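Local coordinates for possible thiamine biosynthesis enzyme (PDB 2X7P), which is of unknown function but, as a member of the SsuA/TauA solute-binding family, probably binds a small ligand connected with thiamine biosynthesis, at residues I22-S27 with L248-E253; L100-T105 with W176-S181; F135-Q140 with Q192-Y197; N157-V162 with D172-E177. The protein carries 1 engineered substitution. One frame throughout, in Å; residues are numbered along the deposited sequence. Where two conformers were deposited one is given.

Interaction 1 (I22-S27 with L248-E253); sequences IPEHFS and LDYSAE. With AE3 (2-(2-ethoxyethoxy)ethanol), chain F.
Leu248, the first residue past the end of helix 237-247, turns its side chain onto the backbone of Glu24. Its CD1 methyl does the touching, lying 3.3 Å from Glu24 O and close to His25 N, so an apolar branch covers a carbonyl whose polar needs are met from within its own loop: Ser27 N and Ser27 OG both donate to Glu24 O, the hydroxyl in the carbonyl plane. The chain then bends through an inverse gamma turn centred on Asp249. Tyr250 follows and carries the polar half of the contact. With CG beside its own backbone N (chi1 -68°), the phenol reaches back to the 22-27 loop, where Tyr250 OH donates to Glu24 OE1 at 2.7 Å and uses the syn lone pair of that oxygen. The Glu24 chain is bent at chi2 (-75°), which swings its carboxylate round toward the phenol. His25 comes over one face of the tyrosine ring, its CD2 3.2 Å from Tyr250 CZ and displaced toward the rim; the two planes meet obliquely at 43°. Glu24 OE1 also lies over the centre of the imidazole. Ile22 CD1, 3.5 Å from C3 of bound 2-(2-ethoxyethoxy)ethanol, lines that molecule together with Glu24 CG and His25 CE1. Ser251 N-caps the next helix by bonding Asp254 N. The contact thus joins the loop between strand 19-21 and helix 28-35 to the link between helices 237-247 and 252-259. Trp258 of the latter helix stacks on His25, Ile244 touches both His25 and Tyr250, and Thr180 and Lys183 of helix 178-186 pack against the phenol.

Interaction 2 (L100-T105 with W176-S181); sequences LWAVST and WEYFTS. With CO2 (carbon dioxide), chain L; AE3 (2-(2-ethoxyethoxy)ethanol), chain F; GOL (glycerol), chain E.
Leu100 to Ala102 pair antiparallel with the end of strand 173-177: Ala102 and Trp176 exchange two backbone bonds as a hydrogen-bonded pair, Trp101 faces Glu177 as a non-hydrogen-bonded pair, and Tyr178 N, already in the helix, donates to Leu100 O at 2.9 Å. Leu100 and Tyr178 lie side by side and point the same way, with Leu100 CG 3.8 Å from Tyr178 CB, while the methyl of Ala102 meets the edge of the tyrosine ring. Trp101 sets out away from the partner strand, yet its indole folds back until CE3 is 3.5 Å from Trp176 N, which lies near the ring plane. Trp101 CH2 also touches a carbon dioxide molecule, which sits over the face of the Trp176 indole and takes a weak bond from Glu177 N. Glu177 N-caps the helix: its OE1 accepts from Thr180 N at 2.7 Å and, on the anti side, from Thr180 OG1. Two hydroxyls of a glycerol, probably from the crystallisation liquor, donate to Glu177 OE2, and the same glycerol accepts from Leu100 N through its O2. A water links Ala102 O to Ser181 OG and Ser104 OG, the last also bonded to Tyr185 OH. These strands sit side by side in a five-stranded mixed sheet. Strand 190-197 flanks 100-106 on its other edge, Phe155 stacks on Trp176, and helix 178-186 starts directly from the strand end, with Tyr185 of that helix against Ala102 and Trp258 edge-to-face with Phe179.

Interaction 3 (F135-Q140 with Q192-Y197); sequences FVLAHQ and QIDQIY
Ile196 is where helix 135-140 and strand 192-197 come together, the strand running across the helix at 106° with the axes 9.2 Å apart. Its CG1 meets Leu137 CD1 at 3.6 Å, the leucine lying crosswise to it, and its CG2 passes Val136 CG1 head-to-tail at 3.9 Å. Leu137 gets there with CG opposite its backbone N (chi1 177°), and chi2 near 62° then aims CD1 at the strand. All three residues are buried, and Met175 of strand 173-177 packs on Ile196 as well. Toward solvent the character changes. Gln140, exposed, was modelled in two conformers; in one of them OE1 comes within 3.3 Å of Ile196 CD1, and NE2 makes a tentative, weak link through a water to Tyr197 O. At the other end Leu137 CD1 also touches Asp194 OD2, at 3.3 Å. Asp194 belongs to a classic beta bulge, where it and Ile193 both face Val103 of strand 100-106. Helix and sheet are therefore held here by apolar packing of branched side chains, whose directional demands are slight, and the polar groups at its margins add at most a weak link through water, in one conformer of Gln140.

Interaction 4 (N157-V162 with D172-E177); sequences NLRDSV and DAFMWE. With CO2 (carbon dioxide), chain L; AE3 (2-(2-ethoxyethoxy)ethanol), chain F.
Leu158 lays its side chain over Phe174 and on toward Trp176, so it can be followed outward atom by atom. CB sits squarely above the phenylalanine ring, 3.7 Å from its centroid and 7° off the normal, a CH-pi contact. CG, held beside the backbone N, rises away from the ring and forks there. One branch, CD2, stays near Phe174 CB. The other, CD1, touches Phe174 CD2 at 3.8 Å and runs out past the rim to the six-membered part of the indole, 3.6 Å from Trp176 CE3, the leucine lying crosswise to the tryptophan. The phenylalanine ring is presented to the helix by a first torsion of 71°, with CG wedged between backbone N and carbonyl carbon. Val162 closes on it from another direction: its CG1 lies at the ring edge, in plane, 3.4 Å from Phe174 CD1. Arg159 adds CG, 4.0 Å from Phe174 CZ, while its NE forms a salt bridge with Glu189. One turn of helix thus grips the ring at both face and edge. Segment 157-162 runs nearly antiparallel to strand 173-177, at 154° with axes 8.4 Å apart, and a loop joins them. This is the helix-on-sheet layering of the alpha/beta lobes of periplasmic-binding-protein folds, with a connecting helix packed on the face of the sheet that bears Phe174 and Trp176.

Interactions 2, 3 and 4 meet on one five-stranded sheet, their centres 9 to 14 Å apart. Strand 100-106 lies between 173-177 and 190-197; Ser104 N to Phe174 O (2.9 Å) and Trp101 O to Ile196 N (2.7 Å) are probable hydrogen bonds between its edges and the two neighbours. Met175 points away from the helix of interaction 4 and packs against Leu137 and Ile196 of interaction 3. Interaction 1 stands apart, about 15 Å from interaction 2 between centres, but touches it where Tyr250 meets Phe179 and Thr180. Between them lies 2-(2-ethoxyethoxy)ethanol, contacted by Ile22, Glu24, His25 and Glu177, with carbon dioxide beside Trp101 and Trp176: consistent with an interlobe ligand cleft of a solute-binding protein.

Interaction 1 (I22-S27 with L248-E253)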
# COMPACT_ATOMS: atom_id res chain seq x y z
N ILE A 22 8.89 2.62 1.15
CA ILE A 22 9.01 1.18 1.31
C ILE A 22 9.84 0.60 0.16
O ILE A 22 9.50 0.78 -1.01
CB ILE A 22 7.63 0.49 1.34
CG1 ILE A 22 6.79 1.06 2.49
CG2 ILE A 22 7.79 -1.01 1.48
CD1 ILE A 22 5.39 0.50 2.56
N PRO A 23 10.94 -0.09 0.50
CA PRO A 23 11.87 -0.66 -0.48
C PRO A 23 11.22 -1.75 -1.33
O PRO A 23 11.50 -2.93 -1.13
CB PRO A 23 12.99 -1.25 0.39
CG PRO A 23 12.34 -1.51 1.71
CD PRO A 23 11.34 -0.41 1.88
N GLU A 24 10.37 -1.35 -2.26
CA GLU A 24 9.69 -2.28 -3.15
C GLU A 24 9.84 -1.84 -4.59
O GLU A 24 10.40 -0.78 -4.87
CB GLU A 24 8.20 -2.36 -2.79
CG GLU A 24 7.88 -3.32 -1.65
CD GLU A 24 7.94 -4.77 -2.08
OE1 GLU A 24 8.27 -5.03 -3.26
OE2 GLU A 24 7.65 -5.65 -1.25
N HIS A 25 9.34 -2.65 -5.52
CA HIS A 25 9.34 -2.29 -6.93
C HIS A 25 8.54 -1.01 -7.15
O HIS A 25 8.79 -0.26 -8.09
CB HIS A 25 8.76 -3.43 -7.77
CG HIS A 25 7.72 -4.24 -7.06
ND1 HIS A 25 6.61 -3.66 -6.47
CD2 HIS A 25 7.61 -5.57 -6.86
CE1 HIS A 25 5.87 -4.61 -5.93
NE2 HIS A 25 6.45 -5.78 -6.15
N PHE A 26 7.57 -0.76 -6.27
CA PHE A 26 6.74 0.43 -6.37
C PHE A 26 7.52 1.72 -6.13
O PHE A 26 7.08 2.80 -6.53
CB PHE A 26 5.56 0.35 -5.38
CG PHE A 26 4.45 -0.55 -5.83
CD1 PHE A 26 3.57 -0.14 -6.83
CD2 PHE A 26 4.28 -1.80 -5.26
CE1 PHE A 26 2.55 -0.97 -7.24
CE2 PHE A 26 3.25 -2.63 -5.68
CZ PHE A 26 2.39 -2.21 -6.67
N SER A 27 8.67 1.61 -5.48
CA SER A 27 9.47 2.78 -5.15
C SER A 27 10.42 3.15 -6.28
O SER A 27 11.26 4.04 -6.14
CB SER A 27 10.26 2.55 -3.86
OG SER A 27 11.28 1.58 -4.05
N LEU A 248 16.64 -4.87 -5.91
CA LEU A 248 15.52 -5.31 -5.09
C LEU A 248 15.39 -6.83 -5.11
O LEU A 248 16.01 -7.51 -5.93
CB LEU A 248 14.22 -4.65 -5.57
CG LEU A 248 14.24 -3.12 -5.61
CD1 LEU A 248 12.90 -2.58 -6.09
CD2 LEU A 248 14.59 -2.55 -4.24
N ASP A 249 14.57 -7.36 -4.21
CA ASP A 249 14.40 -8.80 -4.10
C ASP A 249 13.40 -9.33 -5.13
O ASP A 249 12.32 -9.80 -4.77
CB ASP A 249 13.94 -9.18 -2.69
CG ASP A 249 13.94 -10.68 -2.46
OD1 ASP A 249 14.67 -11.39 -3.18
OD2 ASP A 249 13.22 -11.14 -1.55
N TYR A 250 13.77 -9.24 -6.40
CA TYR A 250 12.93 -9.73 -7.48
C TYR A 250 13.76 -10.16 -8.68
O TYR A 250 14.76 -9.52 -9.02
CB TYR A 250 11.92 -8.66 -7.91
CG TYR A 250 10.86 -8.36 -6.86
CD1 TYR A 250 9.72 -9.15 -6.76
CD2 TYR A 250 11.01 -7.30 -5.98
CE1 TYR A 250 8.75 -8.89 -5.81
CE2 TYR A 250 10.04 -7.03 -5.03
CZ TYR A 250 8.92 -7.83 -4.95
OH TYR A 250 7.96 -7.56 -4.00
N SER A 251 13.36 -11.25 -9.32
CA SER A 251 14.05 -11.75 -10.50
C SER A 251 13.71 -10.88 -11.71
O SER A 251 12.75 -10.10 -11.68
CB SER A 251 13.67 -13.20 -10.78
OG SER A 251 12.28 -13.32 -11.06
N ALA A 252 14.49 -11.02 -12.77
CA ALA A 252 14.25 -10.27 -14.00
C ALA A 252 12.88 -10.61 -14.58
O ALA A 252 12.20 -9.74 -15.14
CB ALA A 252 15.35 -10.54 -15.01
N GLU A 253 12.49 -11.87 -14.45
CA GLU A 253 11.21 -12.33 -14.98
C GLU A 253 10.04 -11.69 -14.23
O GLU A 253 9.16 -11.08 -14.85
CB GLU A 253 11.11 -13.85 -14.89
CG GLU A 253 9.79 -14.42 -15.40
CD GLU A 253 9.58 -14.19 -16.89
OE1 GLU A 253 10.57 -13.87 -17.58
OE2 GLU A 253 8.44 -14.34 -17.36
C1 AE3 F . 2.15 -2.98 4.33
C2 AE3 F . 3.07 -2.28 3.34
O2 AE3 F . 3.45 -3.19 2.30
C3 AE3 F . 4.17 -2.50 1.28
C4 AE3 F . 4.69 -3.47 0.22
O3 AE3 F . 3.62 -4.26 -0.29
C5 AE3 F . 3.31 -3.91 -1.64
C6 AE3 F . 3.95 -4.89 -2.61
O4 AE3 F . 3.95 -6.20 -2.03

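Interaction 2 (L100-T105 with W176-S181)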
# COMPACT_ATOMS: atom_id res chain seq x y z
N LEU A 100 -2.74 -6.57 -6.17
CA LEU A 100 -3.19 -7.93 -6.41
C LEU A 100 -2.86 -8.84 -5.23
O LEU A 100 -1.70 -9.13 -4.96
CB LEU A 100 -2.57 -8.48 -7.69
CG LEU A 100 -2.96 -9.91 -8.07
CD1 LEU A 100 -4.47 -10.04 -8.20
CD2 LEU A 100 -2.27 -10.33 -9.36
N TRP A 101 -3.90 -9.30 -4.54
CA TRP A 101 -3.73 -10.21 -3.41
C TRP A 101 -3.95 -11.65 -3.85
O TRP A 101 -4.94 -11.97 -4.50
CB TRP A 101 -4.70 -9.85 -2.28
CG TRP A 101 -4.34 -8.59 -1.55
CD1 TRP A 101 -4.54 -7.31 -1.98
CD2 TRP A 101 -3.73 -8.49 -0.26
NE1 TRP A 101 -4.08 -6.42 -1.04
CE2 TRP A 101 -3.58 -7.12 0.03
CE3 TRP A 101 -3.29 -9.43 0.68
CZ2 TRP A 101 -3.01 -6.67 1.22
CZ3 TRP A 101 -2.72 -8.98 1.86
CH2 TRP A 101 -2.59 -7.61 2.11
N ALA A 102 -3.01 -12.52 -3.49
CA ALA A 102 -3.10 -13.93 -3.83
C ALA A 102 -3.54 -14.75 -2.62
O ALA A 102 -3.01 -14.59 -1.52
CB ALA A 102 -1.78 -14.44 -4.37
N VAL A 103 -4.51 -15.63 -2.82
CA VAL A 103 -4.97 -16.53 -1.77
C VAL A 103 -4.19 -17.85 -1.87
O VAL A 103 -4.30 -18.57 -2.86
CB VAL A 103 -6.48 -16.81 -1.89
CG1 VAL A 103 -6.94 -17.69 -0.73
CG2 VAL A 103 -7.26 -15.51 -1.91
N SER A 104 -3.42 -18.15 -0.83
CA SER A 104 -2.54 -19.31 -0.85
C SER A 104 -2.90 -20.36 0.19
O SER A 104 -3.65 -20.10 1.13
CB SER A 104 -1.08 -18.88 -0.66
OG SER A 104 -0.67 -17.98 -1.67
N THR A 105 -2.33 -21.55 0.02
CA THR A 105 -2.46 -22.63 0.99
C THR A 105 -1.26 -23.56 0.83
O THR A 105 -0.42 -23.35 -0.04
CB THR A 105 -3.77 -23.42 0.79
OG1 THR A 105 -3.91 -24.39 1.84
CG2 THR A 105 -3.77 -24.13 -0.55
N TRP A 176 -1.98 -12.67 0.69
CA TRP A 176 -0.73 -11.91 0.67
C TRP A 176 -0.48 -11.41 -0.74
O TRP A 176 -0.96 -12.01 -1.71
CB TRP A 176 0.43 -12.80 1.14
CG TRP A 176 1.55 -12.04 1.79
CD1 TRP A 176 2.76 -11.72 1.24
CD2 TRP A 176 1.57 -11.52 3.13
NE1 TRP A 176 3.53 -11.03 2.14
CE2 TRP A 176 2.82 -10.90 3.31
CE3 TRP A 176 0.66 -11.53 4.18
CZ2 TRP A 176 3.18 -10.28 4.51
CZ3 TRP A 176 1.01 -10.91 5.37
CH2 TRP A 176 2.26 -10.30 5.52
N GLU A 177 0.26 -10.32 -0.87
CA GLU A 177 0.53 -9.73 -2.18
C GLU A 177 1.08 -10.77 -3.15
O GLU A 177 1.97 -11.54 -2.80
CB GLU A 177 1.48 -8.53 -2.05
CG GLU A 177 1.53 -7.65 -3.29
CD GLU A 177 2.38 -8.24 -4.40
OE1 GLU A 177 3.34 -8.97 -4.08
OE2 GLU A 177 2.09 -7.96 -5.58
N TYR A 178 0.54 -10.79 -4.36
CA TYR A 178 0.86 -11.83 -5.34
C TYR A 178 2.35 -12.01 -5.62
O TYR A 178 2.90 -13.08 -5.38
CB TYR A 178 0.12 -11.59 -6.65
CG TYR A 178 0.56 -12.52 -7.76
CD1 TYR A 178 0.20 -13.86 -7.76
CD2 TYR A 178 1.35 -12.05 -8.81
CE1 TYR A 178 0.61 -14.71 -8.77
CE2 TYR A 178 1.77 -12.90 -9.82
CZ TYR A 178 1.39 -14.23 -9.79
OH TYR A 178 1.80 -15.07 -10.80
N PHE A 179 2.99 -10.97 -6.13
CA PHE A 179 4.40 -11.07 -6.53
C PHE A 179 5.32 -11.46 -5.37
O PHE A 179 6.39 -12.04 -5.59
CB PHE A 179 4.87 -9.78 -7.20
CG PHE A 179 4.29 -9.57 -8.56
CD1 PHE A 179 4.85 -10.18 -9.67
CD2 PHE A 179 3.17 -8.76 -8.74
CE1 PHE A 179 4.31 -9.99 -10.93
CE2 PHE A 179 2.63 -8.57 -10.00
CZ PHE A 179 3.20 -9.19 -11.09
N THR A 180 4.90 -11.15 -4.15
CA THR A 180 5.65 -11.55 -2.97
C THR A 180 5.47 -13.05 -2.74
O THR A 180 6.38 -13.73 -2.26
CB THR A 180 5.18 -10.79 -1.72
OG1 THR A 180 5.27 -9.38 -1.95
CG2 THR A 180 6.02 -11.16 -0.51
N SER A 181 4.29 -13.55 -3.09
CA SER A 181 3.95 -14.95 -2.91
C SER A 181 4.45 -15.80 -4.07
O SER A 181 4.63 -17.01 -3.93
CB SER A 181 2.44 -15.12 -2.76
OG SER A 181 1.92 -14.26 -1.76
C CO2 L . 1.01 -7.70 2.46
O1 CO2 L . 1.30 -8.09 1.34
O2 CO2 L . 0.72 -7.32 3.59
C1 AE3 F . 2.15 -2.98 4.33
C2 AE3 F . 3.07 -2.28 3.34
O2 AE3 F . 3.45 -3.19 2.30
C3 AE3 F . 4.17 -2.50 1.28
C4 AE3 F . 4.69 -3.47 0.22
O3 AE3 F . 3.62 -4.26 -0.29
C5 AE3 F . 3.31 -3.91 -1.64
C6 AE3 F . 3.95 -4.89 -2.61
O4 AE3 F . 3.95 -6.20 -2.03
C1 GOL E . 1.70 -5.26 -7.89
O1 GOL E . 2.77 -5.97 -7.26
C2 GOL E . 0.43 -6.13 -7.87
O2 GOL E . 0.07 -6.42 -6.52
C3 GOL E . -0.71 -5.36 -8.54
O3 GOL E . -0.34 -5.05 -9.89
O HOH W 1 -0.59 -15.46 -0.76

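Interaction 3 (F135-Q140 with Q192-Y197)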
# COMPACT_ATOMS: atom_id res chain seq x y z
N PHE A 135 -12.51 -10.30 3.85
CA PHE A 135 -13.91 -9.90 3.76
C PHE A 135 -14.30 -9.61 2.32
O PHE A 135 -15.44 -9.84 1.92
CB PHE A 135 -14.17 -8.67 4.64
CG PHE A 135 -14.03 -8.95 6.11
CD1 PHE A 135 -12.80 -8.86 6.74
CD2 PHE A 135 -15.14 -9.29 6.87
CE1 PHE A 135 -12.68 -9.12 8.09
CE2 PHE A 135 -15.02 -9.55 8.22
CZ PHE A 135 -13.79 -9.46 8.83
N VAL A 136 -13.36 -9.10 1.54
CA VAL A 136 -13.59 -8.85 0.12
C VAL A 136 -13.69 -10.17 -0.63
O VAL A 136 -14.51 -10.32 -1.54
CB VAL A 136 -12.46 -8.01 -0.50
CG1 VAL A 136 -12.70 -7.79 -1.98
CG2 VAL A 136 -12.33 -6.68 0.22
N LEU A 137 -12.86 -11.13 -0.23
CA LEU A 137 -12.89 -12.47 -0.82
C LEU A 137 -14.25 -13.12 -0.61
O LEU A 137 -14.88 -13.58 -1.56
CB LEU A 137 -11.80 -13.34 -0.20
CG LEU A 137 -11.75 -14.80 -0.67
CD1 LEU A 137 -11.49 -14.87 -2.16
CD2 LEU A 137 -10.70 -15.58 0.10
N ALA A 138 -14.70 -13.15 0.64
CA ALA A 138 -15.98 -13.76 0.99
C ALA A 138 -17.14 -13.09 0.25
O ALA A 138 -18.06 -13.76 -0.22
CB ALA A 138 -16.20 -13.70 2.49
N HIS A 139 -17.08 -11.76 0.16
CA HIS A 139 -18.13 -11.00 -0.50
C HIS A 139 -18.28 -11.40 -1.97
O HIS A 139 -19.39 -11.65 -2.44
CB HIS A 139 -17.85 -9.50 -0.40
CG HIS A 139 -18.90 -8.64 -1.02
ND1 HIS A 139 -18.89 -8.29 -2.35
CD2 HIS A 139 -20.00 -8.05 -0.49
CE1 HIS A 139 -19.93 -7.53 -2.62
NE2 HIS A 139 -20.63 -7.37 -1.51
N GLN A 140 -17.16 -11.47 -2.67
CA GLN A 140 -17.17 -11.84 -4.09
C GLN A 140 -17.54 -13.30 -4.28
O GLN A 140 -18.04 -13.69 -5.34
CB GLN A 140 -15.81 -11.54 -4.73
CG GLN A 140 -15.43 -10.07 -4.70
CD GLN A 140 -14.13 -9.79 -5.43
OE1 GLN A 140 -13.53 -10.69 -6.03
NE2 GLN A 140 -13.68 -8.54 -5.40
N GLN A 192 -1.39 -21.51 -5.19
CA GLN A 192 -2.43 -20.50 -5.34
C GLN A 192 -3.79 -21.13 -5.59
O GLN A 192 -3.93 -22.03 -6.42
CB GLN A 192 -2.08 -19.55 -6.49
CG GLN A 192 -3.20 -18.59 -6.87
CD GLN A 192 -2.81 -17.68 -8.02
OE1 GLN A 192 -1.74 -17.08 -8.01
NE2 GLN A 192 -3.69 -17.57 -9.01
N ILE A 193 -4.80 -20.66 -4.86
CA ILE A 193 -6.16 -21.16 -5.03
C ILE A 193 -7.11 -20.06 -5.48
O ILE A 193 -8.26 -20.33 -5.84
CB ILE A 193 -6.70 -21.80 -3.73
CG1 ILE A 193 -6.73 -20.78 -2.60
CG2 ILE A 193 -5.86 -23.01 -3.35
CD1 ILE A 193 -7.28 -21.32 -1.30
N ASP A 194 -6.63 -18.82 -5.46
CA ASP A 194 -7.45 -17.69 -5.88
C ASP A 194 -6.66 -16.38 -5.89
O ASP A 194 -5.57 -16.30 -5.32
CB ASP A 194 -8.67 -17.55 -4.97
CG ASP A 194 -9.81 -16.81 -5.64
OD1 ASP A 194 -9.75 -16.61 -6.87
OD2 ASP A 194 -10.78 -16.44 -4.94
N GLN A 195 -7.21 -15.37 -6.56
CA GLN A 195 -6.62 -14.04 -6.59
C GLN A 195 -7.70 -12.98 -6.42
O GLN A 195 -8.81 -13.14 -6.93
CB GLN A 195 -5.88 -13.80 -7.91
CG GLN A 195 -4.61 -14.63 -8.09
CD GLN A 195 -3.89 -14.29 -9.38
OE1 GLN A 195 -4.42 -13.58 -10.24
NE2 GLN A 195 -2.67 -14.80 -9.52
N ILE A 196 -7.38 -11.91 -5.70
CA ILE A 196 -8.34 -10.84 -5.46
C ILE A 196 -7.69 -9.46 -5.55
O ILE A 196 -6.69 -9.19 -4.88
CB ILE A 196 -9.00 -10.98 -4.07
CG1 ILE A 196 -9.74 -12.31 -3.96
CG2 ILE A 196 -9.95 -9.82 -3.82
CD1 ILE A 196 -10.96 -12.40 -4.85
N TYR A 197 -8.25 -8.60 -6.39
CA TYR A 197 -7.79 -7.22 -6.49
C TYR A 197 -8.41 -6.36 -5.39
O TYR A 197 -9.50 -6.65 -4.91
CB TYR A 197 -8.13 -6.63 -7.86
CG TYR A 197 -7.18 -7.03 -8.96
CD1 TYR A 197 -5.92 -6.45 -9.06
CD2 TYR A 197 -7.55 -7.97 -9.91
CE1 TYR A 197 -5.05 -6.81 -10.07
CE2 TYR A 197 -6.68 -8.33 -10.93
CZ TYR A 197 -5.43 -7.75 -11.00
OH TYR A 197 -4.57 -8.11 -12.01
O HOH W 2 -11.99 -6.18 -6.39

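Interaction 4 (N157-V162 with D172-E177)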
# COMPACT_ATOMS: atom_id res chain seq x y z
N ASN A 157 5.42 -17.44 8.99
CA ASN A 157 4.53 -18.30 9.75
C ASN A 157 3.26 -18.66 8.99
O ASN A 157 2.71 -19.74 9.17
CB ASN A 157 4.17 -17.64 11.09
CG ASN A 157 5.38 -17.44 11.98
OD1 ASN A 157 6.42 -18.07 11.79
ND2 ASN A 157 5.25 -16.56 12.97
N LEU A 158 2.80 -17.74 8.14
CA LEU A 158 1.60 -17.97 7.35
C LEU A 158 1.76 -19.16 6.40
O LEU A 158 0.83 -19.92 6.18
CB LEU A 158 1.22 -16.72 6.56
CG LEU A 158 0.67 -15.54 7.36
CD1 LEU A 158 0.48 -14.32 6.48
CD2 LEU A 158 -0.63 -15.92 8.04
N ARG A 159 2.96 -19.31 5.85
CA ARG A 159 3.25 -20.42 4.94
C ARG A 159 3.37 -21.73 5.70
O ARG A 159 2.87 -22.77 5.25
CB ARG A 159 4.52 -20.15 4.14
CG ARG A 159 4.50 -18.86 3.34
CD ARG A 159 5.65 -18.79 2.35
NE ARG A 159 6.94 -19.05 2.99
CZ ARG A 159 7.69 -18.12 3.57
NH1 ARG A 159 7.28 -16.86 3.59
NH2 ARG A 159 8.85 -18.45 4.12
N ASP A 160 4.03 -21.69 6.85
CA ASP A 160 4.17 -22.87 7.70
C ASP A 160 2.81 -23.32 8.21
O ASP A 160 2.56 -24.52 8.36
CB ASP A 160 5.09 -22.57 8.88
CG ASP A 160 6.53 -22.36 8.46
OD1 ASP A 160 6.84 -22.56 7.27
OD2 ASP A 160 7.36 -22.00 9.33
N SER A 161 1.93 -22.36 8.47
CA SER A 161 0.60 -22.64 8.99
C SER A 161 -0.24 -23.45 8.00
O SER A 161 -0.80 -24.48 8.35
CB SER A 161 -0.12 -21.35 9.37
OG SER A 161 -1.39 -21.62 9.94
N VAL A 162 -0.32 -22.96 6.77
CA VAL A 162 -1.09 -23.64 5.73
C VAL A 162 -0.44 -24.97 5.35
O VAL A 162 -1.11 -25.88 4.87
CB VAL A 162 -1.26 -22.77 4.47
CG1 VAL A 162 -2.15 -21.58 4.78
CG2 VAL A 162 0.09 -22.32 3.94
N ASP A 172 -6.38 -23.00 6.97
CA ASP A 172 -6.80 -23.43 5.64
C ASP A 172 -6.16 -22.60 4.53
O ASP A 172 -5.67 -23.15 3.54
CB ASP A 172 -8.32 -23.38 5.52
CG ASP A 172 -9.01 -24.37 6.45
OD1 ASP A 172 -8.31 -25.25 6.99
OD2 ASP A 172 -10.24 -24.26 6.63
N ALA A 173 -6.16 -21.28 4.69
CA ALA A 173 -5.60 -20.39 3.68
C ALA A 173 -5.27 -19.02 4.25
O ALA A 173 -5.74 -18.65 5.33
CB ALA A 173 -6.55 -20.27 2.50
N PHE A 174 -4.46 -18.26 3.52
CA PHE A 174 -4.15 -16.89 3.89
C PHE A 174 -3.97 -16.04 2.64
O PHE A 174 -3.80 -16.56 1.54
CB PHE A 174 -2.88 -16.83 4.75
CG PHE A 174 -1.61 -17.12 3.99
CD1 PHE A 174 -1.16 -18.42 3.85
CD2 PHE A 174 -0.87 -16.09 3.44
CE1 PHE A 174 0.01 -18.69 3.16
CE2 PHE A 174 0.30 -16.36 2.74
CZ PHE A 174 0.74 -17.66 2.61
N MSE A 175 -4.01 -14.72 2.81
CA MSE A 175 -3.87 -13.81 1.68
C MSE A 175 -2.62 -12.95 1.82
O MSE A 175 -2.25 -12.54 2.92
CB MSE A 175 -5.12 -12.93 1.55
CG MSE A 175 -6.41 -13.71 1.52
SE MSE A 175 -7.97 -12.58 1.26
CE MSE A 175 -7.54 -11.86 -0.50
N TRP A 176 -1.98 -12.67 0.69
CA TRP A 176 -0.73 -11.91 0.67
C TRP A 176 -0.48 -11.41 -0.74
O TRP A 176 -0.96 -12.01 -1.71
CB TRP A 176 0.43 -12.80 1.14
CG TRP A 176 1.55 -12.04 1.79
CD1 TRP A 176 2.76 -11.72 1.24
CD2 TRP A 176 1.57 -11.52 3.13
NE1 TRP A 176 3.53 -11.03 2.14
CE2 TRP A 176 2.82 -10.90 3.31
CE3 TRP A 176 0.66 -11.53 4.18
CZ2 TRP A 176 3.18 -10.28 4.51
CZ3 TRP A 176 1.01 -10.91 5.37
CH2 TRP A 176 2.26 -10.30 5.52
N GLU A 177 0.26 -10.32 -0.87
CA GLU A 177 0.53 -9.73 -2.18
C GLU A 177 1.08 -10.77 -3.15
O GLU A 177 1.97 -11.54 -2.80
CB GLU A 177 1.48 -8.53 -2.05
CG GLU A 177 1.53 -7.65 -3.29
CD GLU A 177 2.38 -8.24 -4.40
OE1 GLU A 177 3.34 -8.97 -4.08
OE2 GLU A 177 2.09 -7.96 -5.58
C CO2 L . 1.01 -7.70 2.46
O1 CO2 L . 1.30 -8.09 1.34
O2 CO2 L . 0.72 -7.32 3.59
C1 AE3 F . 2.15 -2.98 4.33
C2 AE3 F . 3.07 -2.28 3.34
O2 AE3 F . 3.45 -3.19 2.30
C3 AE3 F . 4.17 -2.50 1.28
C4 AE3 F . 4.69 -3.47 0.22
O3 AE3 F . 3.62 -4.26 -0.29
C5 AE3 F . 3.31 -3.91 -1.64
C6 AE3 F . 3.95 -4.89 -2.61
O4 AE3 F . 3.95 -6.20 -2.03